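Local coordinates for protein putative glucoamylase (Bacteroides caccae ATCC 43185, PDB 4QT9) that probably hydrolyses glucosidic bonds as a glucoamylase-like enzyme with an alpha/alpha toroid fold, at residues Glu49-Asp54 and Gly371-Tyr376; Arg31-Phe36 and Arg83-Arg88; Arg107-Tyr112 and Trp188-Thr193. All coordinates share one frame; numbering follows the deposited sequence.

Interaction 1: Glu49-Asp54 and Gly371-Tyr376; sequences ERYHVD and GPFGFY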
loop_
_atom_site.group_PDB
_atom_site.type_symbol
_atom_site.label_atom_id
_atom_site.label_comp_id
_atom_site.label_asym_id
_atom_site.label_seq_id
_atom_site.Cartn_x
_atom_site.Cartn_y
_atom_site.Cartn_z
ATOM N N GLU A 49 3.842 0.915 12.863
ATOM C CA GLU A 49 3.471 -0.348 12.231
ATOM C C GLU A 49 2.026 -0.725 12.658
ATOM O O GLU A 49 1.192 -1.050 11.812
ATOM C CB GLU A 49 4.483 -1.454 12.632
ATOM C CG GLU A 49 4.144 -2.855 12.127
ATOM C CD GLU A 49 4.099 -3.020 10.617
ATOM O OE1 GLU A 49 5.065 -2.614 9.931
ATOM O OE2 GLU A 49 3.096 -3.578 10.119
ATOM N N ARG A 50 1.739 -0.602 13.966
ATOM C CA ARG A 50 0.473 -0.958 14.583
ATOM C C ARG A 50 0.019 0.043 15.661
ATOM O O ARG A 50 0.840 0.763 16.253
ATOM C CB ARG A 50 0.585 -2.366 15.215
ATOM C CG ARG A 50 1.430 -2.472 16.499
ATOM C CD ARG A 50 1.873 -3.897 16.755
ATOM N NE ARG A 50 3.105 -4.219 16.021
ATOM C CZ ARG A 50 3.231 -5.124 15.054
ATOM N NH1 ARG A 50 2.175 -5.825 14.640
ATOM N NH2 ARG A 50 4.411 -5.342 14.497
ATOM N N TYR A 51 -1.294 0.038 15.937
ATOM C CA TYR A 51 -1.931 0.819 16.992
ATOM C C TYR A 51 -2.920 -0.086 17.713
ATOM O O TYR A 51 -3.840 -0.617 17.086
ATOM C CB TYR A 51 -2.616 2.089 16.447
ATOM C CG TYR A 51 -3.049 3.023 17.555
ATOM C CD1 TYR A 51 -4.243 2.815 18.242
ATOM C CD2 TYR A 51 -2.247 4.083 17.947
ATOM C CE1 TYR A 51 -4.606 3.620 19.315
ATOM C CE2 TYR A 51 -2.601 4.902 19.015
ATOM C CZ TYR A 51 -3.789 4.676 19.690
ATOM O OH TYR A 51 -4.158 5.515 20.720
ATOM N N HIS A 52 -2.686 -0.322 18.999
ATOM C CA HIS A 52 -3.545 -1.194 19.812
ATOM C C HIS A 52 -4.314 -0.351 20.817
ATOM O O HIS A 52 -3.709 0.245 21.711
ATOM C CB HIS A 52 -2.727 -2.319 20.507
ATOM C CG HIS A 52 -2.058 -3.276 19.539
ATOM N ND1 HIS A 52 -1.257 -4.312 19.987
ATOM C CD2 HIS A 52 -2.126 -3.345 18.189
ATOM C CE1 HIS A 52 -0.886 -4.977 18.910
ATOM N NE2 HIS A 52 -1.393 -4.440 17.803
ATOM N N VAL A 53 -5.656 -0.278 20.657
ATOM C CA VAL A 53 -6.536 0.504 21.546
ATOM C C VAL A 53 -6.369 0.024 23.012
ATOM O O VAL A 53 -6.420 0.838 23.919
ATOM C CB VAL A 53 -8.021 0.426 21.078
ATOM C CG1 VAL A 53 -8.966 1.126 22.060
ATOM C CG2 VAL A 53 -8.194 0.990 19.667
ATOM N N ASP A 54 -6.103 -1.285 23.214
ATOM C CA ASP A 54 -5.926 -1.936 24.524
ATOM C C ASP A 54 -4.626 -1.539 25.229
ATOM O O ASP A 54 -4.515 -1.770 26.430
ATOM C CB ASP A 54 -6.000 -3.486 24.385
ATOM C CG ASP A 54 -5.167 -4.077 23.249
ATOM O OD1 ASP A 54 -5.584 -3.941 22.064
ATOM O OD2 ASP A 54 -4.145 -4.736 23.546
ATOM N N GLY A 371 -13.977 1.410 15.051
ATOM C CA GLY A 371 -13.396 2.093 16.205
ATOM C C GLY A 371 -13.035 3.557 16.021
ATOM O O GLY A 371 -13.486 4.189 15.059
ATOM N N PRO A 372 -12.206 4.127 16.941
ATOM C CA PRO A 372 -11.873 5.563 16.846
ATOM C C PRO A 372 -11.103 5.966 15.583
ATOM O O PRO A 372 -11.351 7.055 15.079
ATOM C CB PRO A 372 -11.030 5.829 18.106
ATOM C CG PRO A 372 -10.561 4.482 18.551
ATOM C CD PRO A 372 -11.631 3.523 18.161
ATOM N N PHE A 373 -10.203 5.098 15.061
ATOM C CA PHE A 373 -9.402 5.374 13.858
ATOM C C PHE A 373 -9.909 4.599 12.611
ATOM O O PHE A 373 -9.129 4.295 11.707
ATOM C CB PHE A 373 -7.910 5.062 14.110
ATOM C CG PHE A 373 -7.225 5.898 15.169
ATOM C CD1 PHE A 373 -7.766 7.113 15.583
ATOM C CD2 PHE A 373 -6.017 5.491 15.722
ATOM C CE1 PHE A 373 -7.132 7.888 16.547
ATOM C CE2 PHE A 373 -5.382 6.268 16.687
ATOM C CZ PHE A 373 -5.944 7.462 17.091
ATOM N N GLY A 374 -11.215 4.345 12.575
ATOM C CA GLY A 374 -11.893 3.630 11.501
ATOM C C GLY A 374 -12.081 2.156 11.812
ATOM O O GLY A 374 -12.046 1.736 12.976
ATOM N N PHE A 375 -12.299 1.361 10.767
ATOM C CA PHE A 375 -12.484 -0.072 10.917
ATOM C C PHE A 375 -11.244 -0.732 11.463
ATOM O O PHE A 375 -10.133 -0.432 11.019
ATOM C CB PHE A 375 -12.859 -0.725 9.571
ATOM C CG PHE A 375 -14.208 -0.273 9.071
ATOM C CD1 PHE A 375 -15.378 -0.735 9.667
ATOM C CD2 PHE A 375 -14.308 0.674 8.055
ATOM C CE1 PHE A 375 -16.624 -0.260 9.255
ATOM C CE2 PHE A 375 -15.558 1.099 7.602
ATOM C CZ PHE A 375 -16.708 0.617 8.193
ATOM N N TYR A 376 -11.441 -1.638 12.421
ATOM C CA TYR A 376 -10.362 -2.428 12.997
ATOM C C TYR A 376 -9.803 -3.368 11.926
ATOM O O TYR A 376 -10.419 -3.550 10.864
ATOM C CB TYR A 376 -10.845 -3.178 14.238
ATOM C CG TYR A 376 -11.167 -2.254 15.389
ATOM C CD1 TYR A 376 -10.196 -1.400 15.921
ATOM C CD2 TYR A 376 -12.402 -2.314 16.032
ATOM C CE1 TYR A 376 -10.471 -0.582 17.012
ATOM C CE2 TYR A 376 -12.691 -1.489 17.125
ATOM C CZ TYR A 376 -11.719 -0.637 17.615
ATOM O OH TYR A 376 -11.990 0.159 18.691
#
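Tyr51 receives the edge of Phe373 on one face of its ring, a T-shaped (edge-to-face) pair in which a short strand meets the turn of a beta hairpin beside the helices of the alpha/alpha toroid. Strand 50-52 pairs with strand 389-391. The turn, type I from Gly371 to Gly374, joins strands 370-371 and 374-375 and puts Phe373 at its third position. From CB outward, Tyr51 first lies against Tyr35 of helix 21-37. With CG anti to the backbone N (chi1 -169°), its ring swings toward the hairpin. Tyr51 CG is 4.1 Å from Phe373 CE2, the two CD carbons lie slightly closer, and at the far end Tyr51 CZ is 3.8 Å from Phe373 CE2, with Tyr51 CE1 and CE2 about as near. Phe373 CE2 therefore stands almost evenly over the middle of the phenol ring, 3.6 Å above its plane, while Phe373 CD2 nears Tyr51 CD1. The ring planes meet at 60°, with centroids 4.9 Å apart. Replacing Tyr51 with an alanine would probably rob the Phe373 edge of its aromatic face and open a gap between strand and hairpin. Glycine suits position 371, since a CB there would run into Tyr376. The hairpin itself is closed by Gly371 N donating to Gly374 O (2.9 Å). Two residues on from Tyr51, Val53 extends the contact with one methyl, which touches Pro372 loosely; Val53 CG2 comes to the Tyr376 ring at its edge, 3.8 Å from Tyr376 CE1 and 4.0 Å from Tyr376 OH.

Interaction 2: Arg31-Phe36 and Arg83-Arg88; sequences RTFLYF and RGYVTR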
loop_
_atom_site.group_PDB
_atom_site.type_symbol
_atom_site.label_atom_id
_atom_site.label_comp_id
_atom_site.label_asym_id
_atom_site.label_seq_id
_atom_site.Cartn_x
_atom_site.Cartn_y
_atom_site.Cartn_z
ATOM N N ARG A 31 -12.332 9.267 10.076
ATOM C CA ARG A 31 -11.774 8.437 11.146
ATOM C C ARG A 31 -10.477 7.736 10.741
ATOM O O ARG A 31 -9.560 7.685 11.553
ATOM C CB ARG A 31 -12.799 7.426 11.651
ATOM C CG ARG A 31 -13.861 8.091 12.507
ATOM C CD ARG A 31 -14.391 7.111 13.496
ATOM N NE ARG A 31 -15.657 7.566 14.049
ATOM C CZ ARG A 31 -16.352 6.902 14.962
ATOM N NH1 ARG A 31 -15.897 5.747 15.446
ATOM N NH2 ARG A 31 -17.502 7.385 15.406
ATOM N N THR A 32 -10.396 7.201 9.519
ATOM C CA THR A 32 -9.190 6.506 9.027
ATOM C C THR A 32 -8.022 7.482 8.971
ATOM O O THR A 32 -6.906 7.123 9.349
ATOM C CB THR A 32 -9.464 5.836 7.674
ATOM O OG1 THR A 32 -10.628 5.036 7.831
ATOM C CG2 THR A 32 -8.319 4.939 7.225
ATOM N N PHE A 33 -8.300 8.729 8.566
ATOM C CA PHE A 33 -7.338 9.833 8.545
ATOM C C PHE A 33 -6.748 10.037 9.955
ATOM O O PHE A 33 -5.549 10.253 10.079
ATOM C CB PHE A 33 -8.028 11.132 8.059
ATOM C CG PHE A 33 -7.265 12.412 8.346
ATOM C CD1 PHE A 33 -6.210 12.812 7.528
ATOM C CD2 PHE A 33 -7.619 13.230 9.417
ATOM C CE1 PHE A 33 -5.510 13.997 7.793
ATOM C CE2 PHE A 33 -6.922 14.413 9.678
ATOM C CZ PHE A 33 -5.864 14.785 8.871
ATOM N N LEU A 34 -7.597 9.920 11.018
ATOM C CA LEU A 34 -7.132 10.118 12.398
ATOM C C LEU A 34 -6.061 9.082 12.824
ATOM O O LEU A 34 -5.239 9.442 13.681
ATOM C CB LEU A 34 -8.276 10.150 13.408
ATOM C CG LEU A 34 -9.285 11.287 13.279
ATOM C CD1 LEU A 34 -10.258 11.246 14.418
ATOM C CD2 LEU A 34 -8.623 12.639 13.220
ATOM N N TYR A 35 -6.001 7.853 12.181
ATOM C CA TYR A 35 -4.923 6.874 12.454
ATOM C C TYR A 35 -3.585 7.554 12.189
ATOM O O TYR A 35 -2.621 7.366 12.922
ATOM C CB TYR A 35 -5.030 5.558 11.573
ATOM C CG TYR A 35 -3.900 4.546 11.800
ATOM C CD1 TYR A 35 -2.669 4.687 11.166
ATOM C CD2 TYR A 35 -4.023 3.522 12.739
ATOM C CE1 TYR A 35 -1.585 3.849 11.467
ATOM C CE2 TYR A 35 -2.979 2.614 12.968
ATOM C CZ TYR A 35 -1.757 2.789 12.345
ATOM O OH TYR A 35 -0.701 1.936 12.617
ATOM N N PHE A 36 -3.507 8.272 11.074
ATOM C CA PHE A 36 -2.250 8.870 10.626
ATOM C C PHE A 36 -2.031 10.263 11.210
ATOM O O PHE A 36 -0.878 10.648 11.400
ATOM C CB PHE A 36 -2.204 8.886 9.103
ATOM C CG PHE A 36 -2.259 7.478 8.554
ATOM C CD1 PHE A 36 -1.157 6.630 8.659
ATOM C CD2 PHE A 36 -3.434 6.975 8.002
ATOM C CE1 PHE A 36 -1.225 5.309 8.190
ATOM C CE2 PHE A 36 -3.498 5.657 7.532
ATOM C CZ PHE A 36 -2.393 4.836 7.636
ATOM N N ARG A 83 -9.307 18.092 1.845
ATOM C CA ARG A 83 -10.704 18.161 2.283
ATOM C C ARG A 83 -10.917 19.185 3.401
ATOM O O ARG A 83 -12.058 19.565 3.669
ATOM C CB ARG A 83 -11.199 16.786 2.729
ATOM C CG ARG A 83 -11.349 15.852 1.544
ATOM C CD ARG A 83 -12.358 14.758 1.769
ATOM N NE ARG A 83 -12.513 14.009 0.528
ATOM C CZ ARG A 83 -13.545 14.127 -0.299
ATOM N NH1 ARG A 83 -14.576 14.903 0.018
ATOM N NH2 ARG A 83 -13.575 13.438 -1.433
ATOM N N GLY A 84 -9.839 19.628 4.037
ATOM C CA GLY A 84 -9.941 20.591 5.130
ATOM C C GLY A 84 -10.163 19.967 6.498
ATOM O O GLY A 84 -10.741 20.607 7.384
ATOM N N TYR A 85 -9.685 18.721 6.691
ATOM C CA TYR A 85 -9.711 18.025 7.979
ATOM C C TYR A 85 -8.767 18.773 8.957
ATOM O O TYR A 85 -9.050 18.908 10.138
ATOM C CB TYR A 85 -9.273 16.558 7.803
ATOM C CG TYR A 85 -10.210 15.638 7.039
ATOM C CD1 TYR A 85 -11.477 16.061 6.647
ATOM C CD2 TYR A 85 -9.861 14.317 6.783
ATOM C CE1 TYR A 85 -12.340 15.213 5.949
ATOM C CE2 TYR A 85 -10.715 13.458 6.090
ATOM C CZ TYR A 85 -11.961 13.904 5.684
ATOM O OH TYR A 85 -12.836 13.035 5.059
ATOM N N VAL A 86 -7.647 19.262 8.429
ATOM C CA VAL A 86 -6.642 20.072 9.121
ATOM C C VAL A 86 -6.407 21.318 8.272
ATOM O O VAL A 86 -6.706 21.303 7.075
ATOM C CB VAL A 86 -5.331 19.287 9.412
ATOM C CG1 VAL A 86 -5.587 18.171 10.415
ATOM C CG2 VAL A 86 -4.711 18.722 8.143
ATOM N N THR A 87 -5.876 22.392 8.864
ATOM C CA THR A 87 -5.579 23.612 8.097
ATOM C C THR A 87 -4.350 23.407 7.185
ATOM O O THR A 87 -3.577 22.463 7.383
ATOM C CB THR A 87 -5.374 24.801 9.041
ATOM O OG1 THR A 87 -4.165 24.593 9.767
ATOM C CG2 THR A 87 -6.556 25.000 10.008
ATOM N N ARG A 88 -4.190 24.272 6.182
ATOM C CA ARG A 88 -3.053 24.277 5.255
ATOM C C ARG A 88 -1.725 24.358 6.044
ATOM O O ARG A 88 -0.766 23.664 5.704
ATOM C CB ARG A 88 -3.181 25.500 4.299
ATOM C CG ARG A 88 -2.056 25.674 3.285
ATOM C CD ARG A 88 -2.231 26.924 2.441
ATOM N NE ARG A 88 -1.335 26.935 1.278
ATOM C CZ ARG A 88 -1.449 27.760 0.240
ATOM N NH1 ARG A 88 -2.431 28.654 0.197
ATOM N NH2 ARG A 88 -0.593 27.689 -0.769
#
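Phe33 and Tyr85 form an edge-to-face aromatic contact between helix 21-37 and the loop that links helices 67-83 and 88-104 of the toroid. A chi1 of 164° turns the Phe33 ring away from its own backbone N and out to the loop. Tyr85 CD2 comes down over one face of the Phe33 ring toward its rim, 3.6 Å from Phe33 CG, and the planes are inclined at 66°. The same face also takes a CH-pi contact from Tyr85 CB, 4.1 Å from the Phe33 centroid. Val86 approaches differently: its CG1 lies in the plane of the ring, at the edge, 3.7 Å from Phe33 CZ. Trp37, one helical turn on, meets the Phe33 ring with nearly parallel planes and also touches Val86. The loop is shaped at both ends, by a Schellman motif at Gly84 and by Thr87 as N-cap of helix 88-104, with Thr87 N bonded to Glu90. No hydrogen bond joins the two segments; the contact probably rests on dispersion among Phe33, Tyr85 and Val86, with some electrostatic gain where Tyr85 C-H groups face the pi cloud of Phe33.

Interaction 3: Arg107-Tyr112 and Trp188-Thr193; sequences RFHGAY and WHWSPT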
loop_
_atom_site.group_PDB
_atom_site.type_symbol
_atom_site.label_atom_id
_atom_site.label_comp_id
_atom_site.label_asym_id
_atom_site.label_seq_id
_atom_site.Cartn_x
_atom_site.Cartn_y
_atom_site.Cartn_z
ATOM N N ARG A 107 19.389 4.939 6.091
ATOM C CA ARG A 107 19.230 4.640 4.663
ATOM C C ARG A 107 20.338 3.689 4.239
ATOM O O ARG A 107 21.408 3.703 4.840
ATOM C CB ARG A 107 19.279 5.908 3.779
ATOM C CG ARG A 107 18.319 7.013 4.169
ATOM C CD ARG A 107 18.370 8.190 3.213
ATOM N NE ARG A 107 17.683 7.893 1.953
ATOM C CZ ARG A 107 17.412 8.802 1.021
ATOM N NH1 ARG A 107 17.769 10.071 1.197
ATOM N NH2 ARG A 107 16.781 8.451 -0.095
ATOM N N PHE A 108 20.080 2.865 3.215
ATOM C CA PHE A 108 20.990 1.847 2.695
ATOM C C PHE A 108 20.980 1.954 1.203
ATOM O O PHE A 108 20.027 1.542 0.554
ATOM C CB PHE A 108 20.540 0.452 3.220
ATOM C CG PHE A 108 20.333 0.453 4.723
ATOM C CD1 PHE A 108 19.106 0.811 5.274
ATOM C CD2 PHE A 108 21.404 0.247 5.587
ATOM C CE1 PHE A 108 18.936 0.889 6.657
ATOM C CE2 PHE A 108 21.228 0.294 6.971
ATOM C CZ PHE A 108 19.989 0.606 7.493
ATOM N N HIS A 109 22.007 2.639 0.671
ATOM C CA HIS A 109 22.183 3.003 -0.750
ATOM C C HIS A 109 20.943 3.801 -1.177
ATOM O O HIS A 109 20.329 3.515 -2.196
ATOM C CB HIS A 109 22.455 1.772 -1.642
ATOM C CG HIS A 109 23.853 1.261 -1.518
ATOM N ND1 HIS A 109 24.881 1.785 -2.275
ATOM C CD2 HIS A 109 24.354 0.301 -0.712
ATOM C CE1 HIS A 109 25.967 1.125 -1.917
ATOM N NE2 HIS A 109 25.704 0.227 -0.974
ATOM N N GLY A 110 20.541 4.738 -0.318
ATOM C CA GLY A 110 19.384 5.592 -0.559
ATOM C C GLY A 110 18.031 4.974 -0.261
ATOM O O GLY A 110 17.039 5.700 -0.185
ATOM N N ALA A 111 17.962 3.640 -0.121
ATOM C CA ALA A 111 16.709 2.950 0.154
ATOM C C ALA A 111 16.413 2.961 1.666
ATOM O O ALA A 111 17.330 2.969 2.489
ATOM C CB ALA A 111 16.751 1.513 -0.373
ATOM N N TYR A 112 15.136 2.934 2.023
ATOM C CA TYR A 112 14.761 2.947 3.433
ATOM C C TYR A 112 14.503 1.527 3.949
ATOM O O TYR A 112 14.106 0.644 3.177
ATOM C CB TYR A 112 13.556 3.864 3.664
ATOM C CG TYR A 112 13.919 5.332 3.576
ATOM C CD1 TYR A 112 14.560 5.978 4.633
ATOM C CD2 TYR A 112 13.659 6.068 2.423
ATOM C CE1 TYR A 112 14.878 7.335 4.569
ATOM C CE2 TYR A 112 13.996 7.420 2.336
ATOM C CZ TYR A 112 14.601 8.049 3.417
ATOM O OH TYR A 112 14.911 9.379 3.369
ATOM N N TRP A 188 14.884 -7.522 -3.382
ATOM C CA TRP A 188 14.081 -6.920 -2.336
ATOM C C TRP A 188 14.942 -6.226 -1.265
ATOM O O TRP A 188 14.612 -5.110 -0.841
ATOM C CB TRP A 188 13.204 -8.017 -1.672
ATOM C CG TRP A 188 11.997 -7.502 -0.941
ATOM C CD1 TRP A 188 11.974 -6.561 0.053
ATOM C CD2 TRP A 188 10.656 -8.012 -1.043
ATOM N NE1 TRP A 188 10.693 -6.404 0.530
ATOM C CE2 TRP A 188 9.869 -7.309 -0.099
ATOM C CE3 TRP A 188 10.041 -9.003 -1.842
ATOM C CZ2 TRP A 188 8.491 -7.529 0.035
ATOM C CZ3 TRP A 188 8.672 -9.190 -1.739
ATOM C CH2 TRP A 188 7.909 -8.458 -0.811
ATOM N N HIS A 189 16.028 -6.907 -0.819
ATOM C CA HIS A 189 16.885 -6.441 0.268
ATOM C C HIS A 189 18.358 -6.344 -0.016
ATOM O O HIS A 189 18.918 -7.055 -0.850
ATOM C CB HIS A 189 16.774 -7.376 1.489
ATOM C CG HIS A 189 15.409 -7.910 1.762
ATOM N ND1 HIS A 189 14.987 -9.100 1.206
ATOM C CD2 HIS A 189 14.441 -7.436 2.578
ATOM C CE1 HIS A 189 13.780 -9.311 1.706
ATOM N NE2 HIS A 189 13.402 -8.317 2.503
ATOM N N TRP A 190 18.995 -5.509 0.797
ATOM C CA TRP A 190 20.433 -5.314 0.876
ATOM C C TRP A 190 20.776 -4.940 2.296
ATOM O O TRP A 190 20.159 -4.039 2.889
ATOM C CB TRP A 190 20.998 -4.282 -0.122
ATOM C CG TRP A 190 22.486 -4.145 0.017
ATOM C CD1 TRP A 190 23.432 -4.993 -0.481
ATOM C CD2 TRP A 190 23.190 -3.190 0.830
ATOM N NE1 TRP A 190 24.676 -4.622 -0.045
ATOM C CE2 TRP A 190 24.564 -3.502 0.743
ATOM C CE3 TRP A 190 22.791 -2.096 1.621
ATOM C CZ2 TRP A 190 25.553 -2.725 1.369
ATOM C CZ3 TRP A 190 23.765 -1.342 2.266
ATOM C CH2 TRP A 190 25.128 -1.650 2.133
ATOM N N SER A 191 21.782 -5.626 2.834
ATOM C CA SER A 191 22.236 -5.395 4.197
ATOM C C SER A 191 23.704 -4.976 4.226
ATOM O O SER A 191 24.510 -5.605 3.539
ATOM C CB SER A 191 22.056 -6.659 5.023
ATOM O OG SER A 191 22.831 -6.572 6.208
ATOM N N PRO A 192 24.091 -3.996 5.070
ATOM C CA PRO A 192 25.526 -3.662 5.188
ATOM C C PRO A 192 26.343 -4.773 5.860
ATOM O O PRO A 192 27.549 -4.819 5.655
ATOM C CB PRO A 192 25.550 -2.384 6.045
ATOM C CG PRO A 192 24.130 -2.010 6.269
ATOM C CD PRO A 192 23.262 -3.184 5.981
ATOM N N THR A 193 25.687 -5.668 6.636
ATOM C CA THR A 193 26.333 -6.760 7.367
ATOM C C THR A 193 26.205 -8.094 6.616
ATOM O O THR A 193 27.183 -8.830 6.486
ATOM C CB THR A 193 25.717 -6.844 8.781
ATOM O OG1 THR A 193 25.971 -5.613 9.453
ATOM C CG2 THR A 193 26.266 -8.003 9.614
#
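Trp190 is met on two sides by neighbouring residues of the 107-112 loop. His109 comes over one face of the indole: its CD2 is 3.5 Å from Trp190 CZ3 and equally close to CH2, while His109 NE2 reaches along the six-membered ring to within 3.7 Å of Trp190 CH2. This is an edge-to-face pair, the planes at 81° and the centroids 4.5 Å apart. Phe108 CB lies in the indole plane instead, at the edge, 3.8 Å from Trp190 CE3. Beyond it the Phe108 ring touches Pro192, whose CG is 3.6 Å from Phe108 CD2. The Trp190 indole, extended opposite its backbone N (chi1 -180°), reaches the loop; the opposite indole face has Pro192 N above it, toward the rim. In the next shell Trp177 stacks on His109 and also meets Trp190 edge-to-face, Trp196 adds a further ring, and Tyr178 OH hydrogen-bonds to Phe108 O. Trp190 is held by backbone pairing with Gly133, in the small sheet of strands 133-134 and 189-190. Just past it, Ser191 OG accepts from Thr193 N in an ST turn. On the other side, the Phe108 N to Ala111 O bond (2.8 Å) and its reciprocal tie the loop into a type I' beta turn, with His109 and Gly110 both at positive phi: a tight reversal after helix 88-104, presenting its aromatics to a tryptophan-rich surface cluster among the loops of the toroid.

Interactions 1 and 2 are neighbours, their centres about 16 Å apart; interaction 2 lies on helix 21-37, and interaction 1 packs against it. Arg31, in the segment of interaction 2, probably hydrogen-bonds through NH1 to Gly371 O in the hairpin of interaction 1. Along the chain their segments alternate. Interaction 3 lies about 30 Å from interaction 1 and 32 Å from interaction 2, centre to centre, touching neither. It opens after interaction 2 closes and is nested within the long loop closed by interaction 1. Interactions 1 and 2 thus gather the early helix 21-37, the loop after helix 67-83 and the late 371-376 hairpin in one region, while interaction 3 joins loops at a separate surface.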